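Local coordinates for protein 3-dehydroshikimate dehydratase (PDB 5HMQ) that converts 3-dehydroshikimate to protocatechuate with the help of a divalent metal cation, in a pathway that degrades quinate and shikimate, at residues C[309-320]-C[591-602]. Numbering follows the deposited sequence.
Sequences VGARLGNWLKRL and TEPFEERFFFEI. With MG (magnesium ion), chain L.
With CG anti to the backbone N (chi1 172°), Phe594 packs its ring against helix 309-319, where Leu313, its own CG likewise anti, lays CD1 over one ring face. The contact joins the two glyoxalase-like (VOC) modules of the dioxygenase-like C-terminal domain: the helix belongs to the first, and 591-602 comprises a loop and part of the metal-bearing strand of the second. Leu313 CD1 stands 3.7 Å from the Phe594 ring centroid, 4° off the normal, a CH-pi contact almost along the ring normal. Glu595 CG, from the same loop, lies over the opposite face, sandwiching the ring. The edge of the Phe594 ring points at the face of the Trp316 indole in a T-shaped pair: the planes differ by 83° and the centroids of the Phe594 ring and the Trp316 five-membered ring are 5.0 Å apart. The far edge of the indole reaches the loop backbone, with Trp316 CH2 3.3 Å from Glu592 O. Further along, Phe600 takes Leu320 CD1 over one face, while Leu317 CD2 approaches Phe600 CZ at 4.1 Å; Leu317 also packs on Ile343 and Leu345 of the first module's sheet. Thr591 OG1 ties the loop to the strand, accepting a nearly straight bond from the Phe600 N-H and bonding to Glu592 O. Side chains alternate along the strand: Phe600 points toward the helix, whereas Glu601 points away and completes the magnesium site with His445, His523 and three waters, Glu601 OE1 lying 2.3 Å from the magnesium ion.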
# COMPACT_ATOMS: atom_id res chain seq x y z
N VAL C 309 16.08 18.02 19.94
CA VAL C 309 14.64 18.09 19.72
C VAL C 309 13.88 17.81 21.00
O VAL C 309 12.80 18.36 21.23
CB VAL C 309 14.22 17.13 18.59
CG1 VAL C 309 12.78 17.38 18.18
CG2 VAL C 309 15.14 17.29 17.39
N GLY C 310 14.43 16.95 21.87
CA GLY C 310 13.75 16.65 23.12
C GLY C 310 13.65 17.86 24.03
O GLY C 310 12.63 18.07 24.70
N ALA C 311 14.70 18.68 24.07
CA ALA C 311 14.63 19.93 24.82
C ALA C 311 13.64 20.88 24.19
O ALA C 311 12.91 21.59 24.89
CB ALA C 311 16.02 20.57 24.91
N ARG C 312 13.59 20.91 22.85
CA ARG C 312 12.64 21.77 22.16
C ARG C 312 11.21 21.32 22.40
O ARG C 312 10.31 22.15 22.59
CB ARG C 312 12.96 21.77 20.66
CG ARG C 312 12.94 23.14 20.00
CD ARG C 312 13.55 23.09 18.61
NE ARG C 312 14.88 22.47 18.62
CZ ARG C 312 15.20 21.38 17.94
NH1 ARG C 312 14.30 20.77 17.17
NH2 ARG C 312 16.43 20.90 18.01
N LEU C 313 10.98 20.01 22.41
CA LEU C 313 9.64 19.50 22.72
C LEU C 313 9.29 19.76 24.18
O LEU C 313 8.13 20.08 24.50
CB LEU C 313 9.56 18.01 22.40
CG LEU C 313 8.18 17.36 22.58
CD1 LEU C 313 7.14 18.09 21.76
CD2 LEU C 313 8.23 15.89 22.21
N GLY C 314 10.26 19.62 25.08
CA GLY C 314 10.02 19.95 26.48
C GLY C 314 9.64 21.40 26.68
O GLY C 314 8.79 21.71 27.52
N ASN C 315 10.24 22.30 25.91
CA ASN C 315 9.88 23.71 26.00
C ASN C 315 8.42 23.92 25.61
O ASN C 315 7.68 24.65 26.29
CB ASN C 315 10.79 24.56 25.10
CG ASN C 315 12.21 24.65 25.63
OD1 ASN C 315 12.48 24.35 26.79
ND2 ASN C 315 13.12 25.10 24.78
N TRP C 316 7.99 23.30 24.51
CA TRP C 316 6.59 23.34 24.12
C TRP C 316 5.70 22.89 25.27
O TRP C 316 4.66 23.50 25.53
CB TRP C 316 6.37 22.45 22.89
CG TRP C 316 6.59 23.15 21.60
CD1 TRP C 316 7.75 23.73 21.16
CD2 TRP C 316 5.65 23.30 20.53
NE1 TRP C 316 7.57 24.26 19.91
CE2 TRP C 316 6.29 24.00 19.50
CE3 TRP C 316 4.32 22.91 20.36
CZ2 TRP C 316 5.65 24.33 18.30
CZ3 TRP C 316 3.68 23.24 19.17
CH2 TRP C 316 4.35 23.94 18.16
N LEU C 317 6.11 21.84 25.97
CA LEU C 317 5.27 21.32 27.04
C LEU C 317 5.27 22.20 28.29
O LEU C 317 4.23 22.36 28.93
CB LEU C 317 5.68 19.88 27.36
CG LEU C 317 5.50 18.88 26.20
CD1 LEU C 317 6.27 17.58 26.44
CD2 LEU C 317 4.03 18.59 25.89
N LYS C 318 6.38 22.79 28.70
CA LYS C 318 6.22 23.81 29.78
C LYS C 318 5.41 25.04 29.33
O LYS C 318 4.59 25.53 30.11
CB LYS C 318 7.56 24.07 30.47
CG LYS C 318 8.75 23.95 29.58
CD LYS C 318 10.11 23.74 30.27
CE LYS C 318 11.28 23.60 29.38
NZ LYS C 318 11.89 24.85 29.08
N ARG C 319 5.59 25.53 28.09
CA ARG C 319 4.70 26.62 27.69
C ARG C 319 3.23 26.19 27.71
O ARG C 319 2.35 27.02 27.98
CB ARG C 319 5.09 27.16 26.34
CG ARG C 319 6.53 27.61 26.30
CD ARG C 319 6.92 28.12 24.94
NE ARG C 319 8.23 28.77 24.95
CZ ARG C 319 9.33 28.24 24.42
NH1 ARG C 319 9.27 27.06 23.82
NH2 ARG C 319 10.48 28.90 24.47
N LEU C 320 2.95 24.91 27.44
CA LEU C 320 1.59 24.39 27.56
C LEU C 320 1.20 24.05 28.99
O LEU C 320 0.11 23.51 29.22
CB LEU C 320 1.43 23.14 26.68
CG LEU C 320 1.21 23.44 25.19
CD1 LEU C 320 1.52 22.21 24.35
CD2 LEU C 320 -0.23 23.91 24.96
N THR C 591 -2.70 24.29 18.30
CA THR C 591 -1.37 24.83 18.08
C THR C 591 -0.91 24.54 16.66
O THR C 591 -1.49 23.72 15.95
CB THR C 591 -0.37 24.24 19.08
OG1 THR C 591 -0.02 22.91 18.67
CG2 THR C 591 -0.96 24.18 20.47
N GLU C 592 0.15 25.22 16.25
CA GLU C 592 0.82 24.86 15.02
C GLU C 592 1.48 23.49 15.20
O GLU C 592 1.72 23.05 16.32
CB GLU C 592 1.87 25.90 14.64
CG GLU C 592 1.30 27.25 14.26
CD GLU C 592 2.38 28.27 13.95
OE1 GLU C 592 3.50 28.13 14.49
OE2 GLU C 592 2.11 29.21 13.18
N PRO C 593 1.77 22.79 14.10
CA PRO C 593 2.46 21.50 14.22
C PRO C 593 3.84 21.67 14.83
O PRO C 593 4.56 22.62 14.52
CB PRO C 593 2.53 21.00 12.78
CG PRO C 593 1.43 21.71 12.07
CD PRO C 593 1.35 23.05 12.71
N PHE C 594 4.20 20.75 15.72
CA PHE C 594 5.55 20.71 16.27
C PHE C 594 6.49 20.14 15.21
O PHE C 594 6.49 18.93 14.96
CB PHE C 594 5.60 19.88 17.55
CG PHE C 594 6.99 19.64 18.07
CD1 PHE C 594 7.65 20.62 18.80
CD2 PHE C 594 7.64 18.44 17.83
CE1 PHE C 594 8.93 20.40 19.27
CE2 PHE C 594 8.92 18.22 18.30
CZ PHE C 594 9.57 19.20 19.02
N GLU C 595 7.29 21.01 14.61
CA GLU C 595 8.27 20.64 13.59
C GLU C 595 7.66 19.73 12.52
O GLU C 595 8.18 18.66 12.21
CB GLU C 595 9.50 20.00 14.24
CG GLU C 595 10.21 20.95 15.19
CD GLU C 595 11.54 20.41 15.68
OE1 GLU C 595 12.02 19.41 15.12
OE2 GLU C 595 12.10 21.01 16.62
N GLU C 596 6.53 20.18 11.98
CA GLU C 596 5.89 19.58 10.81
C GLU C 596 5.40 18.16 11.06
O GLU C 596 5.31 17.35 10.13
CB GLU C 596 6.82 19.62 9.59
CG GLU C 596 7.45 20.98 9.32
CD GLU C 596 6.48 21.99 8.71
OE1 GLU C 596 5.28 21.68 8.60
OE2 GLU C 596 6.94 23.09 8.33
N ARG C 597 5.06 17.83 12.31
CA ARG C 597 4.46 16.54 12.62
C ARG C 597 3.14 16.73 13.36
O ARG C 597 2.17 17.25 12.80
CB ARG C 597 5.40 15.68 13.46
CG ARG C 597 6.86 15.94 13.22
CD ARG C 597 7.56 14.74 12.64
NE ARG C 597 8.94 15.05 12.29
CZ ARG C 597 9.77 14.21 11.69
NH1 ARG C 597 9.36 12.99 11.36
NH2 ARG C 597 11.01 14.59 11.41
N PHE C 598 3.11 16.31 14.62
CA PHE C 598 1.91 16.42 15.43
C PHE C 598 1.74 17.83 15.97
O PHE C 598 2.71 18.56 16.18
CB PHE C 598 1.96 15.42 16.58
CG PHE C 598 3.27 15.42 17.33
CD1 PHE C 598 3.51 16.32 18.35
CD2 PHE C 598 4.26 14.51 16.99
CE1 PHE C 598 4.72 16.32 19.03
CE2 PHE C 598 5.47 14.51 17.67
CZ PHE C 598 5.70 15.41 18.69
N PHE C 599 0.49 18.21 16.19
CA PHE C 599 0.15 19.44 16.89
C PHE C 599 -0.66 19.09 18.13
O PHE C 599 -1.00 17.92 18.37
CB PHE C 599 -0.63 20.41 15.98
CG PHE C 599 -1.89 19.84 15.40
CD1 PHE C 599 -1.87 19.11 14.23
CD2 PHE C 599 -3.12 20.07 16.02
CE1 PHE C 599 -3.03 18.59 13.68
CE2 PHE C 599 -4.29 19.56 15.48
CZ PHE C 599 -4.24 18.82 14.31
N PHE C 600 -0.97 20.10 18.93
CA PHE C 600 -1.71 19.89 20.17
C PHE C 600 -3.04 20.62 20.10
O PHE C 600 -3.24 21.55 19.32
CB PHE C 600 -0.91 20.37 21.38
CG PHE C 600 0.34 19.58 21.63
CD1 PHE C 600 1.55 19.97 21.07
CD2 PHE C 600 0.31 18.44 22.41
CE1 PHE C 600 2.70 19.23 21.29
CE2 PHE C 600 1.46 17.70 22.64
CZ PHE C 600 2.65 18.10 22.08
N GLU C 601 -3.97 20.17 20.95
CA GLU C 601 -5.31 20.73 21.02
C GLU C 601 -5.73 20.84 22.47
O GLU C 601 -5.46 19.94 23.27
CB GLU C 601 -6.31 19.85 20.25
CG GLU C 601 -7.76 20.32 20.34
CD GLU C 601 -8.72 19.39 19.63
OE1 GLU C 601 -8.32 18.27 19.28
OE2 GLU C 601 -9.89 19.79 19.43
N ILE C 602 -6.36 21.96 22.81
CA ILE C 602 -6.94 22.19 24.13
C ILE C 602 -8.44 22.37 23.95
O ILE C 602 -8.87 23.19 23.13
CB ILE C 602 -6.32 23.43 24.82
CG1 ILE C 602 -4.81 23.25 24.98
CG2 ILE C 602 -7.01 23.69 26.15
CD1 ILE C 602 -4.09 24.51 25.40
MG MG L . -9.29 16.60 18.05
O HOH W 1 -11.12 17.43 18.54
O HOH W 2 -10.27 14.88 16.74
O HOH W 3 -9.40 17.69 16.29